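Local coordinates for choline kinase (Cryptosporidium parvum, PDB 3MES), which probably phosphorylates choline, and perhaps ethanolamine, with ATP as phosphate donor and magnesium as cofactor, at residues B[160-165]-B[303-308]; B[238-243]-B[251-256]; B[76-79]-B[85-88]; B[199-204]-B[286-291]. One frame throughout, in Å; residues are numbered along the deposited sequence.

Three of the contacts border the ligand sites, and the fourth lies away from them. Contact 3 (76-79 with 85-88) touches ADP, while contact 1 (160-165 with 303-308) holds one magnesium ion and meets decamethonium through E304; their centres lie 27 Å apart. Contact 4 (199-204 with 286-291) puts the Y288 side chain about 4 Å from the bound N-propyl-tartramic acid. Contact 2 (238-243 with 251-256), 44 Å from contact 3 between centres, packs directly on contact 4: I239 CG2 is 3.9 Å from F199 CZ. Along the chain contact 3 closes first; contact 2 is nested inside contact 4, which is nested inside contact 1.

Contact 1: residues B[160-165]-B[303-308]; sequences KQLQLT and CEYIYD. With MG (magnesium ion), chain M; DME (decamethonium ion), chain K.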
# COMPACT_ATOMS: atom_id res chain seq x y z
N LYS B 160 -13.72 -3.82 -11.40
CA LYS B 160 -14.30 -4.47 -10.23
C LYS B 160 -13.37 -4.42 -9.03
O LYS B 160 -13.81 -4.24 -7.89
CB LYS B 160 -14.67 -5.92 -10.56
CG LYS B 160 -15.84 -6.03 -11.52
CD LYS B 160 -16.00 -7.44 -12.08
CE LYS B 160 -17.16 -7.48 -13.08
NZ LYS B 160 -17.26 -8.80 -13.77
N GLN B 161 -12.07 -4.57 -9.28
CA GLN B 161 -11.08 -4.58 -8.21
C GLN B 161 -11.11 -3.30 -7.39
O GLN B 161 -10.68 -3.29 -6.23
CB GLN B 161 -9.69 -4.83 -8.77
CG GLN B 161 -9.43 -6.25 -9.21
CD GLN B 161 -8.00 -6.46 -9.66
OE1 GLN B 161 -7.50 -5.74 -10.53
NE2 GLN B 161 -7.33 -7.44 -9.06
N LEU B 162 -11.60 -2.22 -7.99
CA LEU B 162 -11.71 -0.96 -7.28
C LEU B 162 -12.62 -1.10 -6.05
O LEU B 162 -12.44 -0.39 -5.06
CB LEU B 162 -12.24 0.14 -8.20
CG LEU B 162 -11.39 0.45 -9.44
CD1 LEU B 162 -11.74 1.82 -10.00
CD2 LEU B 162 -9.91 0.36 -9.12
N GLN B 163 -13.58 -2.02 -6.13
CA GLN B 163 -14.53 -2.22 -5.04
C GLN B 163 -13.86 -2.85 -3.82
O GLN B 163 -14.36 -2.75 -2.71
CB GLN B 163 -15.70 -3.10 -5.50
CG GLN B 163 -16.53 -2.53 -6.64
CD GLN B 163 -17.50 -1.44 -6.19
OE1 GLN B 163 -17.61 -1.14 -5.00
NE2 GLN B 163 -18.19 -0.83 -7.14
N LEU B 164 -12.72 -3.49 -4.05
CA LEU B 164 -12.01 -4.19 -2.97
C LEU B 164 -11.32 -3.21 -2.03
O LEU B 164 -10.54 -2.37 -2.47
CB LEU B 164 -11.01 -5.19 -3.55
CG LEU B 164 -11.61 -6.20 -4.53
CD1 LEU B 164 -10.54 -7.13 -5.09
CD2 LEU B 164 -12.74 -6.99 -3.87
N THR B 165 -11.62 -3.33 -0.74
CA THR B 165 -11.20 -2.33 0.24
C THR B 165 -9.69 -2.15 0.34
O THR B 165 -9.21 -1.03 0.48
CB THR B 165 -11.77 -2.65 1.64
OG1 THR B 165 -13.13 -3.10 1.53
CG2 THR B 165 -11.71 -1.42 2.54
N CYS B 303 -15.72 7.99 -9.66
CA CYS B 303 -16.57 7.83 -10.84
C CYS B 303 -16.15 6.67 -11.74
O CYS B 303 -16.99 6.04 -12.37
CB CYS B 303 -16.61 9.12 -11.66
SG CYS B 303 -17.69 10.41 -11.00
N GLU B 304 -14.85 6.41 -11.80
CA GLU B 304 -14.33 5.35 -12.66
C GLU B 304 -14.81 3.98 -12.19
O GLU B 304 -14.68 2.99 -12.91
CB GLU B 304 -12.81 5.40 -12.73
CG GLU B 304 -12.27 6.54 -13.56
CD GLU B 304 -12.60 6.40 -15.04
OE1 GLU B 304 -13.08 5.32 -15.43
OE2 GLU B 304 -12.39 7.37 -15.80
N TYR B 305 -15.36 3.93 -10.99
CA TYR B 305 -15.96 2.70 -10.49
C TYR B 305 -17.07 2.27 -11.44
O TYR B 305 -17.40 1.08 -11.51
CB TYR B 305 -16.53 2.91 -9.08
CG TYR B 305 -15.51 2.73 -7.97
CD1 TYR B 305 -15.60 1.66 -7.10
CD2 TYR B 305 -14.46 3.63 -7.81
CE1 TYR B 305 -14.67 1.49 -6.09
CE2 TYR B 305 -13.53 3.46 -6.81
CZ TYR B 305 -13.64 2.39 -5.95
OH TYR B 305 -12.71 2.22 -4.95
N ILE B 306 -17.62 3.23 -12.17
CA ILE B 306 -18.78 3.00 -13.02
C ILE B 306 -18.42 2.57 -14.44
O ILE B 306 -19.21 1.90 -15.12
CB ILE B 306 -19.65 4.26 -13.12
CG1 ILE B 306 -20.16 4.67 -11.73
CG2 ILE B 306 -20.81 4.05 -14.08
CD1 ILE B 306 -20.74 6.07 -11.67
N TYR B 307 -17.23 2.94 -14.90
CA TYR B 307 -16.87 2.74 -16.30
C TYR B 307 -15.80 1.68 -16.53
O TYR B 307 -14.67 1.78 -16.03
CB TYR B 307 -16.49 4.07 -16.95
CG TYR B 307 -17.51 5.14 -16.64
CD1 TYR B 307 -18.75 5.14 -17.27
CD2 TYR B 307 -17.26 6.12 -15.69
CE1 TYR B 307 -19.69 6.11 -16.98
CE2 TYR B 307 -18.20 7.08 -15.40
CZ TYR B 307 -19.42 7.07 -16.04
OH TYR B 307 -20.36 8.03 -15.75
N ASP B 308 -16.17 0.65 -17.28
CA ASP B 308 -15.27 -0.44 -17.63
C ASP B 308 -14.91 -0.32 -19.10
O ASP B 308 -15.77 -0.47 -19.97
CB ASP B 308 -15.95 -1.78 -17.36
CG ASP B 308 -14.99 -2.95 -17.45
OD1 ASP B 308 -13.76 -2.73 -17.48
OD2 ASP B 308 -15.48 -4.10 -17.50
MG MG M . -13.23 2.96 -14.75
N1 DME K . -8.02 -0.86 -23.55
C2 DME K . -8.29 -0.07 -24.76
C3 DME K . -8.27 1.43 -24.42
C4 DME K . -8.91 2.25 -25.54
C5 DME K . -8.84 3.76 -25.24
C6 DME K . -9.76 4.14 -24.07
C7 DME K . -10.88 5.08 -24.53
C8 DME K . -10.83 6.41 -23.78
C9 DME K . -11.74 6.40 -22.55
C10 DME K . -11.06 7.09 -21.36
C11 DME K . -12.08 7.82 -20.50
N12 DME K . -11.40 8.55 -19.42
C13 DME K . -8.83 -2.09 -23.57
C14 DME K . -6.60 -1.21 -23.50
C15 DME K . -8.38 -0.07 -22.36
C16 DME K . -10.59 7.62 -18.61
C17 DME K . -10.52 9.57 -20.00
C18 DME K . -12.41 9.18 -18.55
O HOH W 1 -16.31 -0.75 -9.56
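L162 lays its CB over one face of the Y305 ring, and this is the tight half of the contact. The CB lies 3.6 Å from the centroid of the Y305 ring and only 18° off the ring normal, which qualifies as a CH-pi contact. CD1 of L162 extends the cover toward the CD2 side of the ring. The phenol oxygen reaches the backbone at the same place: Y305 OH is 2.6 Å from L162 O, a short distance but a weak hydrogen bond by its geometry. On the looser side, Q163 comes to the ring edge with its amide plane 84° from the ring plane, and NE2 stays 3.6 Å from Y305 CD1. A water mediates there, giving a 2.9 Å hydrogen bond to Y305 O and accepting a weak one from Q163 NE2; the main partner of that NE2 is D323 O. Behind Q163 lies the dimer interface, where Q345 of the second subunit bonds to its carbonyl. The far side of 303-308 faces the ligands. The carbonyl E304 O binds the magnesium ion at 2.3 Å, and a bend at chi2 (-67°) brings E304 OE1 round to the same magnesium at 2.5 Å. Y307 O lies 2.3 Å from the magnesium. OE1 is further held by Y309 OH, while E304 OE2 lies 3.3 Å from C18 of decamethonium. The type I turn from C303 to I306 and the Y307 carbonyl just after it, with E271, form a magnesium site that shares E304 with the decamethonium pocket.

Contact 2: residues B[238-243]-B[251-256]; sequences LIMGGE and LELKLY
In M240 an unusual first torsion (chi1 -108°, away from a staggered position) and a bend at chi2 of 59° carry the thioether round to L253, whose own chi1 of -94° is likewise off a staggered value and brings CD2 forward. One methyl therefore does nearly all the touching. L253 CD2 is 3.8 Å from M240 CG, and the rest of the bent chain stays close to it: 4.1 Å from M240 SD to that CD2 and 4.0 Å from M240 CE. The same methyl sits 3.9 Å from M240 CA and 4.3 Å from I239 O, so it rests in the angle between the end of one helix and the side chain leaving it. The two side chains run past each other at a slant, and no hydrogen bond crosses; the contact is apolar and buried. F245 and F260, from nearby loops, pack on M240 and L253 respectively. At the more polar margin, E243 OE1 and E252 OE1 remain 5.2 Å apart. R249 probably offsets their like charges, forming a salt bridge with E252 and a long, weak ion pair with E243. At M240 the chain leaves helical geometry, and it then turns through G241 and G242, both at positive phi. The result is an apolar contact between two short successive helices, 235-239 and 247-254, in the helical lobe of the kinase.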
# COMPACT_ATOMS: atom_id res chain seq x y z
N LEU B 238 -22.12 26.41 -8.50
CA LEU B 238 -22.44 25.12 -7.91
C LEU B 238 -21.29 24.56 -7.07
O LEU B 238 -21.50 24.10 -5.95
CB LEU B 238 -22.84 24.12 -9.00
CG LEU B 238 -23.21 22.72 -8.55
CD1 LEU B 238 -23.95 21.98 -9.65
CD2 LEU B 238 -21.98 21.95 -8.10
N ILE B 239 -20.08 24.59 -7.62
CA ILE B 239 -18.91 24.08 -6.91
C ILE B 239 -18.43 25.02 -5.81
O ILE B 239 -17.92 24.57 -4.79
CB ILE B 239 -17.73 23.82 -7.88
CG1 ILE B 239 -17.90 22.47 -8.58
CG2 ILE B 239 -16.41 23.85 -7.13
CD1 ILE B 239 -19.17 22.36 -9.40
N MET B 240 -18.61 26.32 -6.02
CA MET B 240 -18.15 27.32 -5.05
C MET B 240 -19.25 27.79 -4.10
O MET B 240 -19.07 28.75 -3.35
CB MET B 240 -17.54 28.53 -5.77
CG MET B 240 -16.03 28.63 -5.64
SD MET B 240 -15.12 27.21 -6.28
CE MET B 240 -13.48 27.58 -5.66
N GLY B 241 -20.39 27.11 -4.13
CA GLY B 241 -21.49 27.42 -3.22
C GLY B 241 -22.09 28.81 -3.38
O GLY B 241 -22.08 29.61 -2.45
N GLY B 242 -22.63 29.09 -4.57
CA GLY B 242 -23.34 30.34 -4.83
C GLY B 242 -22.45 31.48 -5.31
O GLY B 242 -22.94 32.55 -5.68
N GLU B 243 -21.14 31.24 -5.31
CA GLU B 243 -20.18 32.26 -5.68
C GLU B 243 -19.35 31.79 -6.88
O GLU B 243 -19.13 30.60 -7.05
CB GLU B 243 -19.27 32.56 -4.49
CG GLU B 243 -18.29 33.70 -4.69
CD GLU B 243 -17.82 34.27 -3.37
OE1 GLU B 243 -18.59 34.20 -2.39
OE2 GLU B 243 -16.68 34.79 -3.31
N LEU B 251 -9.56 29.83 -1.05
CA LEU B 251 -8.87 29.73 0.23
C LEU B 251 -9.86 29.69 1.39
O LEU B 251 -9.63 29.01 2.39
CB LEU B 251 -7.89 30.88 0.42
CG LEU B 251 -6.66 30.92 -0.49
CD1 LEU B 251 -5.84 32.18 -0.25
CD2 LEU B 251 -5.79 29.68 -0.30
N GLU B 252 -10.97 30.41 1.25
CA GLU B 252 -12.01 30.40 2.26
C GLU B 252 -12.64 29.02 2.35
O GLU B 252 -12.89 28.50 3.43
CB GLU B 252 -13.08 31.46 1.96
CG GLU B 252 -14.13 31.59 3.05
CD GLU B 252 -15.29 32.49 2.65
OE1 GLU B 252 -15.32 32.95 1.48
OE2 GLU B 252 -16.18 32.72 3.49
N LEU B 253 -12.90 28.42 1.19
CA LEU B 253 -13.51 27.10 1.13
C LEU B 253 -12.63 26.01 1.73
O LEU B 253 -13.13 25.07 2.34
CB LEU B 253 -13.89 26.74 -0.31
CG LEU B 253 -15.33 27.08 -0.71
CD1 LEU B 253 -15.78 28.39 -0.09
CD2 LEU B 253 -15.50 27.10 -2.22
N LYS B 254 -11.31 26.14 1.56
CA LYS B 254 -10.38 25.18 2.15
C LYS B 254 -10.50 25.16 3.67
O LYS B 254 -10.31 24.12 4.30
CB LYS B 254 -8.93 25.51 1.75
CG LYS B 254 -7.89 24.69 2.49
CD LYS B 254 -6.48 25.16 2.18
CE LYS B 254 -6.20 25.10 0.68
NZ LYS B 254 -4.87 25.69 0.34
N LEU B 255 -10.80 26.31 4.26
CA LEU B 255 -10.97 26.40 5.70
C LEU B 255 -12.09 25.51 6.20
O LEU B 255 -12.12 25.14 7.38
CB LEU B 255 -11.23 27.85 6.13
CG LEU B 255 -10.02 28.64 6.64
CD1 LEU B 255 -8.77 28.35 5.81
CD2 LEU B 255 -10.32 30.13 6.66
N TYR B 256 -13.01 25.15 5.31
CA TYR B 256 -14.18 24.36 5.69
C TYR B 256 -14.01 22.87 5.44
O TYR B 256 -14.65 22.05 6.09
CB TYR B 256 -15.42 24.88 4.98
CG TYR B 256 -15.90 26.21 5.49
CD1 TYR B 256 -16.80 26.28 6.55
CD2 TYR B 256 -15.46 27.40 4.92
CE1 TYR B 256 -17.24 27.50 7.02
CE2 TYR B 256 -15.90 28.62 5.39
CZ TYR B 256 -16.79 28.67 6.44
OH TYR B 256 -17.23 29.88 6.92

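Contact 3: residues B[76-79]-B[85-88]; sequences KQIF and QLFV. With ADP (adenosine-5'-diphosphate), chain I.
Q77 and F87 face each other across the hairpin as an antiparallel non-hydrogen-bonded pair, and the backbone bonds lie to either side of them. At K76 and V88 both directions are satisfied: K76 N gives to V88 O at 3.2 Å, and V88 N gives to K76 O at 3.0 Å. Beyond Q77, I78 N donates to L86 O at 3.0 Å, but the return bond is missing. A water takes its place. It donates to I78 O at 2.7 Å and accepts from L86 N at 3.0 Å, so both atoms that the widening strands leave apart find a partner. Q77 NE2 gives the same water a third bond, of 2.6 Å. The glutamine reaches it because its CG is anti to the backbone N (chi1 179°) and the chain beyond is extended, passing along F87: CB meets the CD1-CE1 side of the ring obliquely, with amide and ring planes 40° apart. F87 turns its own backbone bonds outward to F107 of the next strand. The opposite face carries I78, L86 and V88, an apolar patch, with K76 beside them; I78 CG1 packs on L86 CB and I78 CG2 on V88 CG2. Two tips there reach ADP, I78 CD1 at 3.6 Å from O4' and L86 CD1 at 3.4 Å from O5'. The intervening loop supplies backbone N-H groups of L82, T83 and N84 to the nucleotide. The hairpin lies at the edge of the five-stranded sheet, consistent with the nucleotide-binding hairpin and loop of the N-terminal lobe in protein-kinase-like folds.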
# COMPACT_ATOMS: atom_id res chain seq x y z
N LYS B 76 8.63 -4.63 -29.26
CA LYS B 76 7.24 -4.98 -29.54
C LYS B 76 6.33 -3.77 -29.30
O LYS B 76 6.18 -3.32 -28.17
CB LYS B 76 6.80 -6.19 -28.72
CG LYS B 76 5.70 -5.92 -27.71
CD LYS B 76 4.33 -6.02 -28.38
CE LYS B 76 3.21 -5.74 -27.39
NZ LYS B 76 3.01 -6.86 -26.42
N GLN B 77 5.75 -3.26 -30.37
CA GLN B 77 4.89 -2.08 -30.28
C GLN B 77 3.54 -2.41 -29.67
O GLN B 77 2.89 -3.39 -30.05
CB GLN B 77 4.70 -1.45 -31.66
CG GLN B 77 3.80 -0.22 -31.65
CD GLN B 77 3.86 0.56 -32.94
OE1 GLN B 77 4.33 0.06 -33.96
NE2 GLN B 77 3.38 1.80 -32.91
N ILE B 78 3.12 -1.58 -28.72
CA ILE B 78 1.80 -1.71 -28.11
C ILE B 78 0.92 -0.57 -28.62
O ILE B 78 1.41 0.54 -28.84
CB ILE B 78 1.86 -1.67 -26.58
CG1 ILE B 78 2.45 -0.34 -26.10
CG2 ILE B 78 2.68 -2.83 -26.05
CD1 ILE B 78 2.53 -0.23 -24.59
N PHE B 79 -0.36 -0.85 -28.80
CA PHE B 79 -1.27 0.12 -29.40
C PHE B 79 -2.42 0.48 -28.47
O PHE B 79 -3.50 0.85 -28.92
CB PHE B 79 -1.80 -0.41 -30.74
CG PHE B 79 -0.72 -0.83 -31.69
CD1 PHE B 79 -0.23 0.05 -32.64
CD2 PHE B 79 -0.19 -2.11 -31.63
CE1 PHE B 79 0.78 -0.33 -33.51
CE2 PHE B 79 0.82 -2.51 -32.51
CZ PHE B 79 1.30 -1.61 -33.45
N GLN B 85 3.64 6.71 -30.21
CA GLN B 85 4.08 5.37 -30.58
C GLN B 85 4.83 4.75 -29.41
O GLN B 85 5.90 5.22 -29.03
CB GLN B 85 4.97 5.41 -31.81
CG GLN B 85 4.35 6.09 -33.02
CD GLN B 85 5.26 6.05 -34.23
OE1 GLN B 85 5.68 4.98 -34.67
NE2 GLN B 85 5.55 7.22 -34.79
N LEU B 86 4.26 3.70 -28.83
CA LEU B 86 4.85 3.07 -27.66
C LEU B 86 5.42 1.70 -27.99
O LEU B 86 4.83 0.93 -28.75
CB LEU B 86 3.82 2.95 -26.53
CG LEU B 86 3.13 4.25 -26.09
CD1 LEU B 86 2.24 4.00 -24.88
CD2 LEU B 86 4.16 5.33 -25.78
N PHE B 87 6.57 1.40 -27.42
CA PHE B 87 7.21 0.10 -27.62
C PHE B 87 7.72 -0.43 -26.30
O PHE B 87 8.29 0.32 -25.50
CB PHE B 87 8.38 0.22 -28.60
CG PHE B 87 8.01 0.81 -29.93
CD1 PHE B 87 7.62 0.00 -30.98
CD2 PHE B 87 8.07 2.18 -30.13
CE1 PHE B 87 7.29 0.55 -32.21
CE2 PHE B 87 7.73 2.73 -31.36
CZ PHE B 87 7.34 1.91 -32.40
N VAL B 88 7.52 -1.72 -26.06
CA VAL B 88 8.15 -2.37 -24.93
C VAL B 88 9.40 -3.07 -25.43
O VAL B 88 9.32 -4.00 -26.24
CB VAL B 88 7.22 -3.38 -24.25
CG1 VAL B 88 7.84 -3.87 -22.96
CG2 VAL B 88 5.86 -2.74 -23.97
PB ADP I . -0.78 8.01 -25.04
O1B ADP I . -0.73 7.72 -26.53
O2B ADP I . 0.29 8.96 -24.56
O3B ADP I . -2.17 8.30 -24.52
PA ADP I . -0.39 6.32 -22.80
O1A ADP I . -1.73 6.73 -22.24
O2A ADP I . 0.88 6.84 -22.20
O3A ADP I . -0.37 6.60 -24.39
O5' ADP I . -0.34 4.71 -22.81
C5' ADP I . 0.23 4.00 -21.72
C4' ADP I . -0.33 2.59 -21.76
O4' ADP I . 0.70 1.70 -22.18
C3' ADP I . -0.76 2.16 -20.37
O3' ADP I . -2.14 1.81 -20.38
C2' ADP I . 0.09 0.96 -20.04
O2' ADP I . -0.69 -0.23 -20.20
C1' ADP I . 1.22 1.00 -21.05
N9 ADP I . 2.35 1.79 -20.51
C8 ADP I . 2.61 3.08 -20.77
N7 ADP I . 3.72 3.51 -20.12
C5 ADP I . 4.19 2.46 -19.41
C6 ADP I . 5.33 2.23 -18.50
N6 ADP I . 6.21 3.22 -18.21
N1 ADP I . 5.47 0.99 -17.97
C2 ADP I . 4.60 -0.00 -18.25
N3 ADP I . 3.54 0.14 -19.07
C4 ADP I . 3.28 1.33 -19.67
O HOH W 2 2.28 2.33 -30.61

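Contact 4: residues B[199-204]-B[286-291]; sequences FKRIYL and YEYSAI
R201 points its guanidinium group end-on at the carbonyl of Y288, while the Y288 ring stands nearly upright to it, the two planes 77° apart. The main bond is well directed: R201 NH1 lies 3.0 Å from Y288 O, with an N-H...O angle of 168°. At the acceptor, the C=O...N angle is 124° and the donor sits in the carbonyl plane, on a lone pair; the oxygen in turn lies within the guanidinium plane. NH2 of R201 adds a weak, more bent bond to Y288 O at 3.5 Å, so the fork is unequal. The arginine gets there by leaving the helix with CG anti to its backbone N and then bending at chi3, which turns the planar end to meet the carbonyl. In Y288, CG is anti to the carbonyl carbon, which swings the ring away from the accepting oxygen. NH1 still brushes the base of that side chain, 3.4 Å from Y288 CB, and Y288 CD1 stands 4.1 Å above one face of the guanidinium, toward its rim. E287 CG lies over the centre of one face of the ring, which also meets W371 edge-to-face; E287 belongs to the N-propyl-tartramic acid pocket. Y288 O also accepts from N267 ND2, so at least three N-H groups approach this one carbonyl and probably polarise it. Helix 198-214 is thereby tied to the turn leading into strand 290-293, which pairs with strand 262-265, while I202 packs on helix 364-376 and F199 on helix 235-239.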
# COMPACT_ATOMS: atom_id res chain seq x y z
N PHE B 199 -12.10 24.38 -14.01
CA PHE B 199 -12.95 25.25 -14.82
C PHE B 199 -12.32 25.60 -16.16
O PHE B 199 -12.95 25.46 -17.21
CB PHE B 199 -13.31 26.51 -14.04
CG PHE B 199 -14.03 26.24 -12.75
CD1 PHE B 199 -15.26 25.61 -12.75
CD2 PHE B 199 -13.47 26.61 -11.54
CE1 PHE B 199 -15.92 25.35 -11.57
CE2 PHE B 199 -14.13 26.36 -10.35
CZ PHE B 199 -15.36 25.73 -10.37
N LYS B 200 -11.07 26.07 -16.13
CA LYS B 200 -10.35 26.39 -17.35
C LYS B 200 -10.47 25.25 -18.35
O LYS B 200 -10.84 25.45 -19.51
CB LYS B 200 -8.88 26.66 -17.05
CG LYS B 200 -8.64 27.73 -16.01
CD LYS B 200 -7.15 27.90 -15.74
CE LYS B 200 -6.90 28.79 -14.55
NZ LYS B 200 -5.45 28.98 -14.29
N ARG B 201 -10.13 24.05 -17.90
CA ARG B 201 -10.15 22.87 -18.75
C ARG B 201 -11.53 22.63 -19.35
O ARG B 201 -11.66 22.32 -20.54
CB ARG B 201 -9.67 21.64 -17.97
CG ARG B 201 -9.74 20.33 -18.74
CD ARG B 201 -8.88 19.28 -18.08
NE ARG B 201 -7.45 19.57 -18.22
CZ ARG B 201 -6.48 18.92 -17.58
NH1 ARG B 201 -6.78 17.93 -16.75
NH2 ARG B 201 -5.22 19.27 -17.78
N ILE B 202 -12.57 22.78 -18.53
CA ILE B 202 -13.94 22.61 -19.01
C ILE B 202 -14.28 23.62 -20.10
O ILE B 202 -14.82 23.25 -21.14
CB ILE B 202 -14.97 22.72 -17.87
CG1 ILE B 202 -14.97 21.45 -17.02
CG2 ILE B 202 -16.35 22.98 -18.43
CD1 ILE B 202 -15.96 21.46 -15.88
N TYR B 203 -13.96 24.88 -19.86
CA TYR B 203 -14.21 25.92 -20.85
C TYR B 203 -13.39 25.65 -22.11
O TYR B 203 -13.88 25.76 -23.23
CB TYR B 203 -13.91 27.31 -20.29
CG TYR B 203 -14.69 27.65 -19.04
CD1 TYR B 203 -14.09 28.34 -17.98
CD2 TYR B 203 -16.02 27.28 -18.90
CE1 TYR B 203 -14.80 28.64 -16.84
CE2 TYR B 203 -16.73 27.58 -17.76
CZ TYR B 203 -16.12 28.26 -16.73
OH TYR B 203 -16.84 28.56 -15.60
N LEU B 204 -12.13 25.29 -21.91
CA LEU B 204 -11.23 25.00 -23.02
C LEU B 204 -11.77 23.85 -23.87
O LEU B 204 -11.79 23.93 -25.10
CB LEU B 204 -9.84 24.64 -22.50
CG LEU B 204 -8.68 25.02 -23.40
CD1 LEU B 204 -8.45 26.53 -23.32
CD2 LEU B 204 -7.42 24.26 -23.00
N TYR B 286 0.19 10.74 -16.66
CA TYR B 286 0.03 12.02 -15.97
C TYR B 286 -0.20 13.16 -16.95
O TYR B 286 0.09 14.31 -16.64
CB TYR B 286 1.27 12.33 -15.12
CG TYR B 286 1.60 11.28 -14.08
CD1 TYR B 286 1.08 11.35 -12.80
CD2 TYR B 286 2.44 10.21 -14.39
CE1 TYR B 286 1.38 10.39 -11.85
CE2 TYR B 286 2.75 9.25 -13.45
CZ TYR B 286 2.21 9.34 -12.18
OH TYR B 286 2.52 8.38 -11.24
N GLU B 287 -0.72 12.84 -18.14
CA GLU B 287 -0.88 13.85 -19.18
C GLU B 287 -1.91 14.92 -18.83
O GLU B 287 -1.92 16.00 -19.43
CB GLU B 287 -1.22 13.20 -20.53
CG GLU B 287 -2.65 13.44 -21.00
CD GLU B 287 -2.83 13.18 -22.49
OE1 GLU B 287 -3.50 14.00 -23.15
OE2 GLU B 287 -2.30 12.17 -22.99
N TYR B 288 -2.78 14.64 -17.86
CA TYR B 288 -3.80 15.61 -17.45
C TYR B 288 -3.52 16.16 -16.06
O TYR B 288 -4.37 16.82 -15.46
CB TYR B 288 -5.20 14.98 -17.49
CG TYR B 288 -5.59 14.42 -18.84
CD1 TYR B 288 -6.04 15.26 -19.86
CD2 TYR B 288 -5.52 13.06 -19.10
CE1 TYR B 288 -6.40 14.76 -21.10
CE2 TYR B 288 -5.88 12.55 -20.33
CZ TYR B 288 -6.32 13.40 -21.33
OH TYR B 288 -6.68 12.89 -22.55
N SER B 289 -2.33 15.90 -15.54
CA SER B 289 -1.99 16.30 -14.18
C SER B 289 -1.67 17.79 -14.08
O SER B 289 -0.95 18.34 -14.91
CB SER B 289 -0.83 15.46 -13.65
OG SER B 289 -1.19 14.09 -13.61
N ALA B 290 -2.23 18.42 -13.05
CA ALA B 290 -2.08 19.86 -12.82
C ALA B 290 -2.75 20.22 -11.50
O ALA B 290 -3.57 19.45 -10.99
CB ALA B 290 -2.68 20.65 -13.96
N ILE B 291 -2.41 21.37 -10.95
CA ILE B 291 -3.03 21.80 -9.70
C ILE B 291 -4.55 21.78 -9.86
O ILE B 291 -5.07 22.10 -10.92
CB ILE B 291 -2.58 23.21 -9.27
CG1 ILE B 291 -1.07 23.24 -9.04
CG2 ILE B 291 -3.32 23.64 -8.02
CD1 ILE B 291 -0.63 22.41 -7.85